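Local coordinates for DCN1-like protein 3 (Homo sapiens, PDB 4GBA), which helps transfer NEDD8 from N-terminally acetylated NEDD8-conjugating E2 enzymes to cullins, and is seen here through its cullin-binding DCUN1 domain, at residues T40-L45 with V129-N134; L125-F130 with Q140-L145. All coordinates share one frame; numbering follows the deposited sequence.

Contact 1 of 2, residues T40-L45 with V129-N134; sequences TEFRVL and VFTQNN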
loop_
_atom_site.group_PDB
_atom_site.type_symbol
_atom_site.label_atom_id
_atom_site.label_comp_id
_atom_site.label_asym_id
_atom_site.label_seq_id
_atom_site.Cartn_x
_atom_site.Cartn_y
_atom_site.Cartn_z
ATOM N N THR A 40 6.587 -8.290 0.412
ATOM C CA THR A 40 5.638 -7.404 1.080
ATOM C C THR A 40 6.251 -6.047 1.438
ATOM O O THR A 40 5.566 -5.172 1.982
ATOM C CB THR A 40 5.088 -8.041 2.394
ATOM O OG1 THR A 40 6.161 -8.209 3.331
ATOM C CG2 THR A 40 4.458 -9.370 2.115
ATOM N N GLU A 41 7.532 -5.864 1.143
ATOM C CA GLU A 41 8.210 -4.640 1.566
ATOM C C GLU A 41 7.910 -3.395 0.697
ATOM O O GLU A 41 7.364 -3.492 -0.403
ATOM C CB GLU A 41 9.715 -4.877 1.709
ATOM C CG GLU A 41 10.488 -4.853 0.402
ATOM C CD GLU A 41 11.875 -4.267 0.596
ATOM O OE1 GLU A 41 12.824 -5.055 0.784
ATOM O OE2 GLU A 41 12.008 -3.016 0.589
ATOM N N PHE A 42 8.261 -2.228 1.231
ATOM C CA PHE A 42 7.893 -0.923 0.664
ATOM C C PHE A 42 8.302 -0.705 -0.810
ATOM O O PHE A 42 7.518 -0.187 -1.606
ATOM C CB PHE A 42 8.448 0.183 1.580
ATOM C CG PHE A 42 8.061 1.582 1.175
ATOM C CD1 PHE A 42 6.720 1.958 1.091
ATOM C CD2 PHE A 42 9.047 2.543 0.912
ATOM C CE1 PHE A 42 6.362 3.267 0.731
ATOM C CE2 PHE A 42 8.703 3.849 0.553
ATOM C CZ PHE A 42 7.350 4.211 0.461
ATOM N N ARG A 43 9.520 -1.101 -1.175
ATOM C CA ARG A 43 9.971 -0.971 -2.561
ATOM C C ARG A 43 9.084 -1.706 -3.542
ATOM O O ARG A 43 8.968 -1.300 -4.695
ATOM C CB ARG A 43 11.384 -1.494 -2.732
ATOM C CG ARG A 43 12.448 -0.528 -2.333
ATOM C CD ARG A 43 13.687 -1.299 -1.990
ATOM N NE ARG A 43 14.579 -0.506 -1.166
ATOM C CZ ARG A 43 15.792 -0.902 -0.817
ATOM N NH1 ARG A 43 16.228 -2.087 -1.234
ATOM N NH2 ARG A 43 16.559 -0.112 -0.065
ATOM N N VAL A 44 8.485 -2.806 -3.087
ATOM C CA VAL A 44 7.599 -3.597 -3.935
ATOM C C VAL A 44 6.277 -2.864 -4.150
ATOM O O VAL A 44 5.740 -2.851 -5.264
ATOM C CB VAL A 44 7.384 -5.025 -3.370
ATOM C CG1 VAL A 44 6.377 -5.794 -4.215
ATOM C CG2 VAL A 44 8.738 -5.768 -3.305
ATOM N N LEU A 45 5.765 -2.239 -3.090
ATOM C CA LEU A 45 4.646 -1.311 -3.238
ATOM C C LEU A 45 5.009 -0.190 -4.251
ATOM O O LEU A 45 4.217 0.126 -5.148
ATOM C CB LEU A 45 4.230 -0.728 -1.879
ATOM C CG LEU A 45 3.134 0.347 -1.893
ATOM C CD1 LEU A 45 1.754 -0.249 -2.259
ATOM C CD2 LEU A 45 3.084 1.097 -0.555
ATOM N N VAL A 129 2.618 2.139 3.447
ATOM C CA VAL A 129 2.646 3.384 2.680
ATOM C C VAL A 129 3.351 4.536 3.426
ATOM O O VAL A 129 3.994 5.393 2.805
ATOM C CB VAL A 129 1.225 3.781 2.157
ATOM C CG1 VAL A 129 0.340 4.300 3.283
ATOM C CG2 VAL A 129 1.329 4.802 1.024
ATOM N N PHE A 130 3.265 4.533 4.753
ATOM C CA PHE A 130 3.884 5.587 5.558
ATOM C C PHE A 130 5.334 5.283 5.946
ATOM O O PHE A 130 5.926 6.002 6.751
ATOM C CB PHE A 130 3.056 5.874 6.823
ATOM C CG PHE A 130 1.811 6.699 6.569
ATOM C CD1 PHE A 130 1.911 8.022 6.137
ATOM C CD2 PHE A 130 0.545 6.161 6.772
ATOM C CE1 PHE A 130 0.782 8.784 5.904
ATOM C CE2 PHE A 130 -0.600 6.927 6.539
ATOM C CZ PHE A 130 -0.482 8.238 6.107
ATOM N N THR A 131 5.900 4.224 5.371
ATOM C CA THR A 131 7.266 3.779 5.683
ATOM C C THR A 131 8.294 4.916 5.864
ATOM O O THR A 131 9.005 4.945 6.864
ATOM C CB THR A 131 7.778 2.737 4.635
ATOM O OG1 THR A 131 7.018 1.523 4.747
ATOM C CG2 THR A 131 9.231 2.425 4.851
ATOM N N GLN A 132 8.373 5.853 4.922
ATOM C CA GLN A 132 9.393 6.906 5.003
ATOM C C GLN A 132 8.997 8.087 5.884
ATOM O O GLN A 132 9.824 8.922 6.224
ATOM C CB GLN A 132 9.786 7.415 3.608
ATOM C CG GLN A 132 10.164 6.299 2.637
ATOM C CD GLN A 132 10.954 6.794 1.434
ATOM O OE1 GLN A 132 12.183 6.756 1.437
ATOM N NE2 GLN A 132 10.254 7.232 0.394
ATOM N N ASN A 133 7.723 8.158 6.246
ATOM C CA ASN A 133 7.196 9.320 6.962
ATOM C C ASN A 133 6.058 8.942 7.898
ATOM O O ASN A 133 4.893 9.152 7.568
ATOM C CB ASN A 133 6.722 10.406 5.976
ATOM C CG ASN A 133 5.602 9.913 5.026
ATOM O OD1 ASN A 133 5.391 8.704 4.854
ATOM N ND2 ASN A 133 4.882 10.860 4.412
ATOM N N ASN A 134 6.395 8.373 9.053
ATOM C CA ASN A 134 5.380 8.033 10.050
ATOM C C ASN A 134 4.785 9.277 10.708
ATOM O O ASN A 134 5.484 10.021 11.398
ATOM C CB ASN A 134 5.934 7.102 11.138
ATOM C CG ASN A 134 5.642 5.622 10.871
ATOM O OD1 ASN A 134 5.644 5.162 9.727
ATOM N ND2 ASN A 134 5.406 4.870 11.938
#
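The Gln132 side-chain amide, which lies against Phe42, is held at both ends: NE2 is hydrogen-bonded to Leu87 O and OE1 to Lys91 NZ, which probably fixes its rotation beside Phe42 CE2. The Gln132 and Phe42 side chains cross at about a right angle, with Gln132 CG 3.5 Å from Phe42 CE2. The planes of the amide and of the ring are 52° apart. Glu41 is the N-cap, its O taking Val44 N at 3.0 Å and, weakly, Leu45 N, and Phe42 is the first helical residue. Phe42 CG stands anti to the backbone N (chi1 -176°), directed toward the turn at 130-133. Thr131 lies over one face of the ring: its CB is 3.8 Å from the ring centroid and 18° off the normal, a CH-pi contact displaced toward the rim. Thr131 CG2 leans toward CG and CD2, while OG1, hydrogen-bonded to Leu128 O, sits near CD1. Deeper in, Leu45 CD2 approaches Val129 CB at 4.2 Å. The reversal is a type I turn closed by Asn133 N to Phe130 O at 2.9 Å. An alanine at Phe42 would probably leave Thr131 CB and Gln132 CG without their aromatic partner and open a gap between helix and turn. Arranged this way, the start of helix 42-50 packs on the loop that follows helix 119-129, joining two helical parts of the DCUN1 domain that are far apart in sequence. Helix 76-89 touches Phe42 through Leu87, and helix 93-107 closes the inner side, with Thr103 against both Leu45 and Val129.

Contact 2 of 2, residues L125-F130 with Q140-L145; sequences LWKLVF and QWLNFL
First torsions direct the CG atoms of Trp126 and Trp141: Trp141 CG stands anti to its backbone N (chi1 165°), whereas Trp126, at chi1 -100°, departs from a staggered position. The two indoles meet between nearly antiparallel helices of the EF-hand-like cullin-binding region. The segment axes stay 11.1 Å apart, and large side chains fill the separation. The pair is T-shaped, the edge of Trp141 directed at the face of Trp126, with planes at 79° and 4.6 Å between the centroids of the Trp126 six-membered and Trp141 five-membered rings. Trp141 NE1 rides over that face near its rim, 3.3 Å from Trp126 CZ3, so the polar N-H edge would probably gain from the pi electrons beneath it. Beside it, Trp141 CZ2 and Trp126 CH2 close to 3.6 Å. Leu145 wedges into the corner, its CD1 3.5 Å from Trp126 CZ3 while also lying over the Trp141 ring. Trp126 NE1 is hydrogen-bonded to Tyr100 OH, which helps fix the rotation of the indole, and Trp160 stacks on the same residue. Phe163 stacks on Trp141, extending the aromatic core into helix 157-169. Leu142 forks across the first helix: its CD2 meets Trp126 CB at 3.8 Å, and its CD1 lies 3.9 Å from Lys127 CE, the lysine chain being bent at chi3.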
loop_
_atom_site.group_PDB
_atom_site.type_symbol
_atom_site.label_atom_id
_atom_site.label_comp_id
_atom_site.label_asym_id
_atom_site.label_seq_id
_atom_site.Cartn_x
_atom_site.Cartn_y
_atom_site.Cartn_z
ATOM N N LEU A 125 -1.276 -2.061 4.815
ATOM C CA LEU A 125 -1.007 -1.067 3.770
ATOM C C LEU A 125 -0.781 0.326 4.341
ATOM O O LEU A 125 0.063 1.065 3.859
ATOM C CB LEU A 125 -2.127 -1.048 2.743
ATOM C CG LEU A 125 -2.114 -2.272 1.836
ATOM C CD1 LEU A 125 -3.240 -2.197 0.821
ATOM C CD2 LEU A 125 -0.758 -2.385 1.151
ATOM N N TRP A 126 -1.505 0.678 5.395
ATOM C CA TRP A 126 -1.227 1.946 6.059
ATOM C C TRP A 126 0.188 1.991 6.614
ATOM O O TRP A 126 0.887 2.980 6.433
ATOM C CB TRP A 126 -2.233 2.230 7.163
ATOM C CG TRP A 126 -3.312 3.178 6.740
ATOM C CD1 TRP A 126 -3.172 4.281 5.950
ATOM C CD2 TRP A 126 -4.699 3.095 7.075
ATOM N NE1 TRP A 126 -4.383 4.900 5.780
ATOM C CE2 TRP A 126 -5.341 4.194 6.457
ATOM C CE3 TRP A 126 -5.462 2.205 7.844
ATOM C CZ2 TRP A 126 -6.719 4.429 6.591
ATOM C CZ3 TRP A 126 -6.827 2.433 7.967
ATOM C CH2 TRP A 126 -7.443 3.541 7.347
ATOM N N LYS A 127 0.599 0.921 7.294
ATOM C CA LYS A 127 1.961 0.786 7.805
ATOM C C LYS A 127 2.984 0.887 6.667
ATOM O O LYS A 127 3.965 1.618 6.755
ATOM C CB LYS A 127 2.104 -0.568 8.488
ATOM C CG LYS A 127 3.272 -0.698 9.446
ATOM C CD LYS A 127 3.171 -2.007 10.260
ATOM C CE LYS A 127 1.732 -2.242 10.775
ATOM N NZ LYS A 127 1.540 -3.472 11.636
ATOM N N LEU A 128 2.745 0.134 5.602
ATOM C CA LEU A 128 3.626 0.130 4.450
ATOM C C LEU A 128 3.747 1.513 3.763
ATOM O O LEU A 128 4.859 2.007 3.529
ATOM C CB LEU A 128 3.190 -0.944 3.443
ATOM C CG LEU A 128 4.285 -1.375 2.460
ATOM C CD1 LEU A 128 5.513 -1.839 3.234
ATOM C CD2 LEU A 128 3.789 -2.456 1.522
ATOM N N VAL A 129 2.618 2.139 3.447
ATOM C CA VAL A 129 2.646 3.384 2.680
ATOM C C VAL A 129 3.351 4.536 3.426
ATOM O O VAL A 129 3.994 5.393 2.805
ATOM C CB VAL A 129 1.225 3.781 2.157
ATOM C CG1 VAL A 129 0.340 4.300 3.283
ATOM C CG2 VAL A 129 1.329 4.802 1.024
ATOM N N PHE A 130 3.265 4.533 4.753
ATOM C CA PHE A 130 3.884 5.587 5.558
ATOM C C PHE A 130 5.334 5.283 5.946
ATOM O O PHE A 130 5.926 6.002 6.751
ATOM C CB PHE A 130 3.056 5.874 6.823
ATOM C CG PHE A 130 1.811 6.699 6.569
ATOM C CD1 PHE A 130 1.911 8.022 6.137
ATOM C CD2 PHE A 130 0.545 6.161 6.772
ATOM C CE1 PHE A 130 0.782 8.784 5.904
ATOM C CE2 PHE A 130 -0.600 6.927 6.539
ATOM C CZ PHE A 130 -0.482 8.238 6.107
ATOM N N GLN A 140 -0.793 4.467 17.192
ATOM C CA GLN A 140 -2.004 4.228 17.980
ATOM C C GLN A 140 -3.212 3.935 17.097
ATOM O O GLN A 140 -4.056 3.099 17.433
ATOM C CB GLN A 140 -2.300 5.405 18.910
ATOM C CG GLN A 140 -1.261 5.600 20.004
ATOM C CD GLN A 140 -0.916 4.306 20.750
ATOM O OE1 GLN A 140 -1.722 3.369 20.828
ATOM N NE2 GLN A 140 0.296 4.254 21.298
ATOM N N TRP A 141 -3.288 4.623 15.963
ATOM C CA TRP A 141 -4.359 4.387 15.013
ATOM C C TRP A 141 -4.358 2.920 14.590
ATOM O O TRP A 141 -5.413 2.311 14.463
ATOM C CB TRP A 141 -4.229 5.330 13.801
ATOM C CG TRP A 141 -5.064 4.939 12.600
ATOM C CD1 TRP A 141 -4.623 4.326 11.467
ATOM C CD2 TRP A 141 -6.475 5.125 12.430
ATOM N NE1 TRP A 141 -5.664 4.118 10.597
ATOM C CE2 TRP A 141 -6.819 4.604 11.162
ATOM C CE3 TRP A 141 -7.486 5.685 13.222
ATOM C CZ2 TRP A 141 -8.126 4.628 10.661
ATOM C CZ3 TRP A 141 -8.781 5.706 12.729
ATOM C CH2 TRP A 141 -9.092 5.178 11.459
ATOM N N LEU A 142 -3.172 2.352 14.382
ATOM C CA LEU A 142 -3.068 0.958 13.956
ATOM C C LEU A 142 -3.284 -0.029 15.114
ATOM O O LEU A 142 -3.733 -1.158 14.892
ATOM C CB LEU A 142 -1.728 0.684 13.243
ATOM C CG LEU A 142 -1.410 1.429 11.936
ATOM C CD1 LEU A 142 0.056 1.237 11.558
ATOM C CD2 LEU A 142 -2.331 1.034 10.765
ATOM N N ASN A 143 -2.947 0.389 16.335
ATOM C CA ASN A 143 -3.278 -0.392 17.530
ATOM C C ASN A 143 -4.781 -0.458 17.695
ATOM O O ASN A 143 -5.347 -1.518 17.968
ATOM C CB ASN A 143 -2.677 0.229 18.791
ATOM C CG ASN A 143 -1.173 0.048 18.873
ATOM O OD1 ASN A 143 -0.603 -0.868 18.266
ATOM N ND2 ASN A 143 -0.518 0.919 19.638
ATOM N N PHE A 144 -5.413 0.698 17.526
ATOM C CA PHE A 144 -6.860 0.824 17.600
ATOM C C PHE A 144 -7.555 -0.128 16.622
ATOM O O PHE A 144 -8.514 -0.801 16.977
ATOM C CB PHE A 144 -7.253 2.290 17.360
ATOM C CG PHE A 144 -8.693 2.491 16.983
ATOM C CD1 PHE A 144 -9.689 2.433 17.939
ATOM C CD2 PHE A 144 -9.049 2.760 15.672
ATOM C CE1 PHE A 144 -11.016 2.624 17.588
ATOM C CE2 PHE A 144 -10.378 2.950 15.317
ATOM C CZ PHE A 144 -11.356 2.885 16.272
ATOM N N LEU A 145 -7.048 -0.201 15.397
ATOM C CA LEU A 145 -7.676 -1.012 14.358
ATOM C C LEU A 145 -7.467 -2.522 14.505
ATOM O O LEU A 145 -8.294 -3.305 14.047
ATOM C CB LEU A 145 -7.185 -0.581 12.976
ATOM C CG LEU A 145 -7.568 0.808 12.481
ATOM C CD1 LEU A 145 -6.833 1.094 11.156
ATOM C CD2 LEU A 145 -9.078 0.907 12.322
#

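In the fold
Contacts 1 and 2 lie with centres about 11 Å apart, and their segments overlap at Val129 and Phe130, where helix 119-129 ends. One side of that helix end meets residues 40-45, and another meets helix 138-147. Leu128 joins the two sites: its CD2 packs 3.8 Å from Leu45 CB, and its carbonyl oxygen lies near Phe42 CD1. The bound N-terminally acetylated E2 peptide sits along this seam. Modified side chains of the peptide, probably one and the same, pack on Val44 and Leu45 from contact 1 and on Leu128 from contact 2, while apolar peptide side chains pack on Thr40 and Leu125. Segments 40-45 and 125-130 thus both line the peptide site, whereas the tryptophan pair of contact 2 is buried in the aromatic core.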